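Local coordinates for leucine-rich repeat protein TpLRR (Treponema pallidum, PDB 6MLX), which is of unknown function but, as a secreted, probably periplasmic leucine-rich repeat protein, may serve as a scaffold for binding other molecules, at residues A[161-175]-A[184-198]. Sequence-based numbering, arbitrary orientation.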
loop_
_atom_site.group_PDB
_atom_site.type_symbol
_atom_site.label_atom_id
_atom_site.label_comp_id
_atom_site.label_asym_id
_atom_site.label_seq_id
_atom_site.Cartn_x
_atom_site.Cartn_y
_atom_site.Cartn_z
ATOM N N LYS A 161 -6.289 8.448 14.376
ATOM C CA LYS A 161 -7.117 9.581 14.759
ATOM C C LYS A 161 -8.231 9.906 13.768
ATOM O O LYS A 161 -9.256 10.459 14.178
ATOM C CB LYS A 161 -6.238 10.818 14.976
ATOM C CG LYS A 161 -5.183 10.554 16.014
ATOM C CD LYS A 161 -4.692 11.806 16.654
ATOM C CE LYS A 161 -3.502 12.321 15.937
ATOM N NZ LYS A 161 -2.671 13.021 16.953
ATOM N N ASN A 162 -8.075 9.560 12.495
ATOM C CA ASN A 162 -9.116 9.818 11.516
ATOM C C ASN A 162 -9.139 8.689 10.500
ATOM O O ASN A 162 -8.108 8.077 10.210
ATOM C CB ASN A 162 -8.877 11.141 10.782
ATOM C CG ASN A 162 -7.570 11.132 10.008
ATOM O OD1 ASN A 162 -6.532 10.748 10.536
ATOM N ND2 ASN A 162 -7.621 11.550 8.745
ATOM N N LEU A 163 -10.322 8.428 9.958
ATOM C CA LEU A 163 -10.477 7.587 8.777
ATOM C C LEU A 163 -10.758 8.519 7.597
ATOM O O LEU A 163 -11.816 9.156 7.536
ATOM C CB LEU A 163 -11.588 6.556 8.965
ATOM C CG LEU A 163 -11.384 5.612 10.154
ATOM C CD1 LEU A 163 -12.516 4.618 10.231
ATOM C CD2 LEU A 163 -10.059 4.887 10.046
ATOM N N ALA A 164 -9.810 8.594 6.668
ATOM C CA ALA A 164 -9.840 9.594 5.610
ATOM C C ALA A 164 -11.003 9.351 4.644
ATOM O O ALA A 164 -11.653 8.298 4.646
ATOM C CB ALA A 164 -8.516 9.596 4.848
ATOM N N ASP A 165 -11.236 10.349 3.790
ATOM C CA ASP A 165 -12.314 10.311 2.809
ATOM C C ASP A 165 -12.267 9.034 1.978
ATOM O O ASP A 165 -11.222 8.664 1.440
ATOM C CB ASP A 165 -12.221 11.520 1.871
ATOM C CG ASP A 165 -12.547 12.851 2.554
ATOM O OD1 ASP A 165 -12.959 12.898 3.734
ATOM O OD2 ASP A 165 -12.404 13.873 1.864
ATOM N N GLY A 166 -13.415 8.375 1.864
ATOM C CA GLY A 166 -13.556 7.209 1.009
ATOM C C GLY A 166 -12.554 6.098 1.268
ATOM O O GLY A 166 -12.239 5.327 0.357
ATOM N N LEU A 167 -12.049 6.009 2.506
ATOM C CA LEU A 167 -10.980 5.056 2.811
ATOM C C LEU A 167 -11.352 3.637 2.377
ATOM O O LEU A 167 -10.555 2.951 1.738
ATOM C CB LEU A 167 -10.641 5.095 4.304
ATOM C CG LEU A 167 -9.550 4.133 4.788
ATOM C CD1 LEU A 167 -8.235 4.416 4.084
ATOM C CD2 LEU A 167 -9.383 4.245 6.279
ATOM N N PHE A 168 -12.570 3.196 2.687
ATOM C CA PHE A 168 -13.031 1.852 2.337
ATOM C C PHE A 168 -14.170 1.874 1.315
ATOM O O PHE A 168 -14.998 0.958 1.274
ATOM C CB PHE A 168 -13.460 1.088 3.592
ATOM C CG PHE A 168 -12.364 0.928 4.607
ATOM C CD1 PHE A 168 -11.253 0.132 4.332
ATOM C CD2 PHE A 168 -12.441 1.573 5.835
ATOM C CE1 PHE A 168 -10.245 -0.021 5.270
ATOM C CE2 PHE A 168 -11.426 1.428 6.781
ATOM C CZ PHE A 168 -10.325 0.641 6.489
ATOM N N GLU A 169 -14.225 2.913 0.483
ATOM C CA GLU A 169 -15.264 3.005 -0.533
ATOM C C GLU A 169 -15.189 1.831 -1.505
ATOM O O GLU A 169 -14.129 1.524 -2.060
ATOM C CB GLU A 169 -15.138 4.335 -1.282
ATOM C CG GLU A 169 -16.182 4.536 -2.353
ATOM C CD GLU A 169 -15.971 5.829 -3.118
ATOM O OE1 GLU A 169 -15.831 6.906 -2.493
ATOM O OE2 GLU A 169 -15.883 5.748 -4.357
ATOM N N GLY A 170 -16.323 1.168 -1.706
ATOM C CA GLY A 170 -16.376 0.043 -2.613
ATOM C C GLY A 170 -15.839 -1.260 -2.062
ATOM O O GLY A 170 -15.634 -2.197 -2.838
ATOM N N CYS A 171 -15.591 -1.349 -0.750
ATOM C CA CYS A 171 -15.103 -2.587 -0.137
ATOM C C CYS A 171 -16.320 -3.415 0.250
ATOM O O CYS A 171 -16.716 -3.518 1.409
ATOM C CB CYS A 171 -14.202 -2.286 1.054
ATOM S SG CYS A 171 -12.630 -1.505 0.582
ATOM N N ARG A 172 -16.921 -4.022 -0.766
ATOM C CA ARG A 172 -18.192 -4.697 -0.577
ATOM C C ARG A 172 -18.077 -6.006 0.193
ATOM O O ARG A 172 -19.109 -6.548 0.592
ATOM C CB ARG A 172 -18.854 -4.944 -1.927
ATOM C CG ARG A 172 -17.946 -5.467 -3.001
ATOM C CD ARG A 172 -18.778 -5.854 -4.221
ATOM N NE ARG A 172 -17.956 -6.139 -5.395
ATOM C CZ ARG A 172 -17.446 -7.334 -5.658
ATOM N NH1 ARG A 172 -17.661 -8.342 -4.828
ATOM N NH2 ARG A 172 -16.721 -7.528 -6.748
ATOM N N ASN A 173 -16.870 -6.523 0.429
ATOM C CA ASN A 173 -16.710 -7.734 1.227
ATOM C C ASN A 173 -16.112 -7.467 2.604
ATOM O O ASN A 173 -15.781 -8.420 3.323
ATOM C CB ASN A 173 -15.866 -8.754 0.470
ATOM C CG ASN A 173 -16.704 -9.622 -0.434
ATOM O OD1 ASN A 173 -17.691 -10.217 0.005
ATOM N ND2 ASN A 173 -16.336 -9.683 -1.708
ATOM N N LEU A 174 -15.984 -6.201 2.995
ATOM C CA LEU A 174 -15.369 -5.858 4.268
ATOM C C LEU A 174 -16.308 -6.219 5.412
ATOM O O LEU A 174 -17.446 -5.750 5.463
ATOM C CB LEU A 174 -15.033 -4.370 4.296
ATOM C CG LEU A 174 -14.375 -3.868 5.580
ATOM C CD1 LEU A 174 -13.069 -4.633 5.847
ATOM C CD2 LEU A 174 -14.119 -2.376 5.490
ATOM N N VAL A 175 -15.842 -7.067 6.334
ATOM C CA VAL A 175 -16.670 -7.462 7.463
ATOM C C VAL A 175 -16.000 -7.257 8.811
ATOM O O VAL A 175 -16.690 -7.273 9.844
ATOM C CB VAL A 175 -17.141 -8.933 7.324
ATOM C CG1 VAL A 175 -17.895 -9.144 6.022
ATOM C CG2 VAL A 175 -15.975 -9.854 7.386
ATOM N N VAL A 184 -12.544 8.665 17.228
ATOM C CA VAL A 184 -11.938 8.820 15.912
ATOM C C VAL A 184 -12.817 9.785 15.129
ATOM O O VAL A 184 -13.997 9.963 15.447
ATOM C CB VAL A 184 -11.799 7.441 15.213
ATOM C CG1 VAL A 184 -13.174 6.945 14.759
ATOM C CG2 VAL A 184 -10.802 7.489 14.049
ATOM N N SER A 185 -12.230 10.441 14.129
ATOM C CA SER A 185 -12.949 11.336 13.231
ATOM C C SER A 185 -13.102 10.686 11.866
ATOM O O SER A 185 -12.218 9.966 11.403
ATOM C CB SER A 185 -12.218 12.670 13.061
ATOM O OG SER A 185 -12.158 13.373 14.283
ATOM N N PHE A 186 -14.211 10.976 11.204
ATOM C CA PHE A 186 -14.515 10.361 9.925
ATOM C C PHE A 186 -14.514 11.400 8.814
ATOM O O PHE A 186 -15.156 12.446 8.928
ATOM C CB PHE A 186 -15.862 9.641 9.971
ATOM C CG PHE A 186 -15.939 8.547 11.011
ATOM C CD1 PHE A 186 -16.387 8.818 12.288
ATOM C CD2 PHE A 186 -15.580 7.248 10.699
ATOM C CE1 PHE A 186 -16.474 7.812 13.245
ATOM C CE2 PHE A 186 -15.662 6.234 11.651
ATOM C CZ PHE A 186 -16.119 6.517 12.918
ATOM N N GLY A 187 -13.792 11.103 7.744
ATOM C CA GLY A 187 -13.961 11.825 6.509
ATOM C C GLY A 187 -15.276 11.453 5.843
ATOM O O GLY A 187 -16.127 10.752 6.391
ATOM N N VAL A 188 -15.423 11.934 4.616
ATOM C CA VAL A 188 -16.671 11.803 3.867
ATOM C C VAL A 188 -16.722 10.440 3.180
ATOM O O VAL A 188 -15.755 10.017 2.538
ATOM C CB VAL A 188 -16.800 12.946 2.844
ATOM C CG1 VAL A 188 -17.986 12.713 1.904
ATOM C CG2 VAL A 188 -16.927 14.295 3.571
ATOM N N GLY A 189 -17.862 9.766 3.302
ATOM C CA GLY A 189 -18.088 8.523 2.584
ATOM C C GLY A 189 -17.094 7.426 2.898
ATOM O O GLY A 189 -16.734 6.654 2.004
ATOM N N VAL A 190 -16.638 7.340 4.155
ATOM C CA VAL A 190 -15.631 6.344 4.532
ATOM C C VAL A 190 -16.056 4.940 4.094
ATOM O O VAL A 190 -15.278 4.201 3.480
ATOM C CB VAL A 190 -15.361 6.402 6.046
ATOM C CG1 VAL A 190 -14.519 5.223 6.478
ATOM C CG2 VAL A 190 -14.671 7.726 6.421
ATOM N N PHE A 191 -17.307 4.561 4.396
ATOM C CA PHE A 191 -17.787 3.191 4.233
ATOM C C PHE A 191 -18.823 3.042 3.117
ATOM O O PHE A 191 -19.602 2.077 3.132
ATOM C CB PHE A 191 -18.376 2.671 5.545
ATOM C CG PHE A 191 -17.393 2.608 6.677
ATOM C CD1 PHE A 191 -16.413 1.626 6.711
ATOM C CD2 PHE A 191 -17.451 3.522 7.715
ATOM C CE1 PHE A 191 -15.509 1.553 7.754
ATOM C CE2 PHE A 191 -16.542 3.451 8.774
ATOM C CZ PHE A 191 -15.575 2.466 8.791
ATOM N N VAL A 192 -18.842 3.966 2.150
ATOM C CA VAL A 192 -19.725 3.840 0.993
ATOM C C VAL A 192 -19.460 2.521 0.272
ATOM O O VAL A 192 -18.309 2.157 0.006
ATOM C CB VAL A 192 -19.535 5.041 0.049
ATOM C CG1 VAL A 192 -20.136 4.760 -1.316
ATOM C CG2 VAL A 192 -20.135 6.315 0.660
ATOM N N GLY A 193 -20.536 1.802 -0.059
ATOM C CA GLY A 193 -20.443 0.540 -0.764
ATOM C C GLY A 193 -20.044 -0.653 0.078
ATOM O O GLY A 193 -19.863 -1.742 -0.476
ATOM N N CYS A 194 -19.900 -0.493 1.396
ATOM C CA CYS A 194 -19.474 -1.586 2.275
ATOM C C CYS A 194 -20.700 -2.377 2.720
ATOM O O CYS A 194 -21.150 -2.301 3.864
ATOM C CB CYS A 194 -18.684 -1.043 3.459
ATOM S SG CYS A 194 -17.055 -0.364 3.006
ATOM N N TYR A 195 -21.222 -3.183 1.790
ATOM C CA TYR A 195 -22.504 -3.853 1.996
ATOM C C TYR A 195 -22.465 -4.915 3.083
ATOM O O TYR A 195 -23.515 -5.226 3.658
ATOM C CB TYR A 195 -22.993 -4.476 0.679
ATOM C CG TYR A 195 -23.576 -3.422 -0.232
ATOM C CD1 TYR A 195 -24.882 -2.969 -0.037
ATOM C CD2 TYR A 195 -22.822 -2.845 -1.245
ATOM C CE1 TYR A 195 -25.421 -1.982 -0.837
ATOM C CE2 TYR A 195 -23.354 -1.847 -2.052
ATOM C CZ TYR A 195 -24.663 -1.429 -1.844
ATOM O OH TYR A 195 -25.225 -0.441 -2.631
ATOM N N ARG A 196 -21.300 -5.462 3.399
ATOM C CA ARG A 196 -21.227 -6.623 4.270
ATOM C C ARG A 196 -20.809 -6.306 5.707
ATOM O O ARG A 196 -20.600 -7.237 6.491
ATOM C CB ARG A 196 -20.296 -7.659 3.646
ATOM C CG ARG A 196 -20.936 -8.272 2.423
ATOM C CD ARG A 196 -21.108 -9.751 2.621
ATOM N NE ARG A 196 -19.883 -10.431 2.224
ATOM C CZ ARG A 196 -19.509 -11.618 2.679
ATOM N NH1 ARG A 196 -20.256 -12.244 3.578
ATOM N NH2 ARG A 196 -18.377 -12.160 2.242
ATOM N N LEU A 197 -20.714 -5.031 6.087
ATOM C CA LEU A 197 -20.366 -4.708 7.466
ATOM C C LEU A 197 -21.395 -5.302 8.426
ATOM O O LEU A 197 -22.601 -5.081 8.249
ATOM C CB LEU A 197 -20.281 -3.197 7.657
ATOM C CG LEU A 197 -19.293 -2.443 6.765
ATOM C CD1 LEU A 197 -19.406 -0.956 7.030
ATOM C CD2 LEU A 197 -17.871 -2.941 6.974
ATOM N N PRO A 198 -20.975 -6.065 9.435
ATOM C CA PRO A 198 -21.935 -6.616 10.401
ATOM C C PRO A 198 -22.616 -5.519 11.210
ATOM O O PRO A 198 -22.110 -4.403 11.365
ATOM C CB PRO A 198 -21.067 -7.495 11.309
ATOM C CG PRO A 198 -19.778 -7.673 10.581
ATOM C CD PRO A 198 -19.596 -6.475 9.727
#
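Leu-163 pushes its CD1 methyl into a hollow between two aromatic rings of the next coil, 3.8 Å from Phe-186 CE2 and 4.0 Å from Phe-191 CZ. A slim branched leucine suits this place: with CG beside its backbone N (chi1 -59°), the side chain runs alongside Phe-186 and crosses Phe-191. Val-190 fills the neighbouring dent, its CG2 lying 3.4 Å from Leu-163 O while CG1 sits over the centre of the Phe-191 ring. Farther along, the rings of Phe-168 and Phe-191 point the same way, their planes only 15° apart but slid so far that they barely overlap; Phe-168 CD2 meets Phe-191 CE1 at 3.6 Å. Leu-167 CG lies over the centre of one face of the Phe-168 ring, and Leu-177 of strand 176-178 touches both phenylalanines. Cys-194 SG packs against Cys-171 CB and Phe-168 CB, and Leu-197 CD2 rests against Leu-174 CG.

Around this core the backbones run in parallel, paired as strands at 162-163 and 185-186 and then turn upon turn. Gly-187 leaves room for Asp-165 OD1, which accepts the hydrogen bond of Val-188 N at 2.8 Å from above the carboxylate plane. Gly-166, Gly-170, Gly-189 and Gly-193 adopt the positive phi that glycine tolerates readily. On the outside, Arg-196 bends back at chi2 and chi3 to grip Asn-173 OD1 side-on through NE and NH2, with the amide and guanidinium planes 85° apart; Asn-173 ND2 reaches back to Ala-149 O.

This is the stacking of successive leucine-rich repeat coils: the apolar interior probably helps set their spacing, and backbone bonds such as Gly-187 N to Leu-163 O and Gly-170 N to Val-192 O tie them together. Such chemistry is consistent with a firmly stacked solenoid end, where helix 199-207 touches Phe-191 and Leu-197.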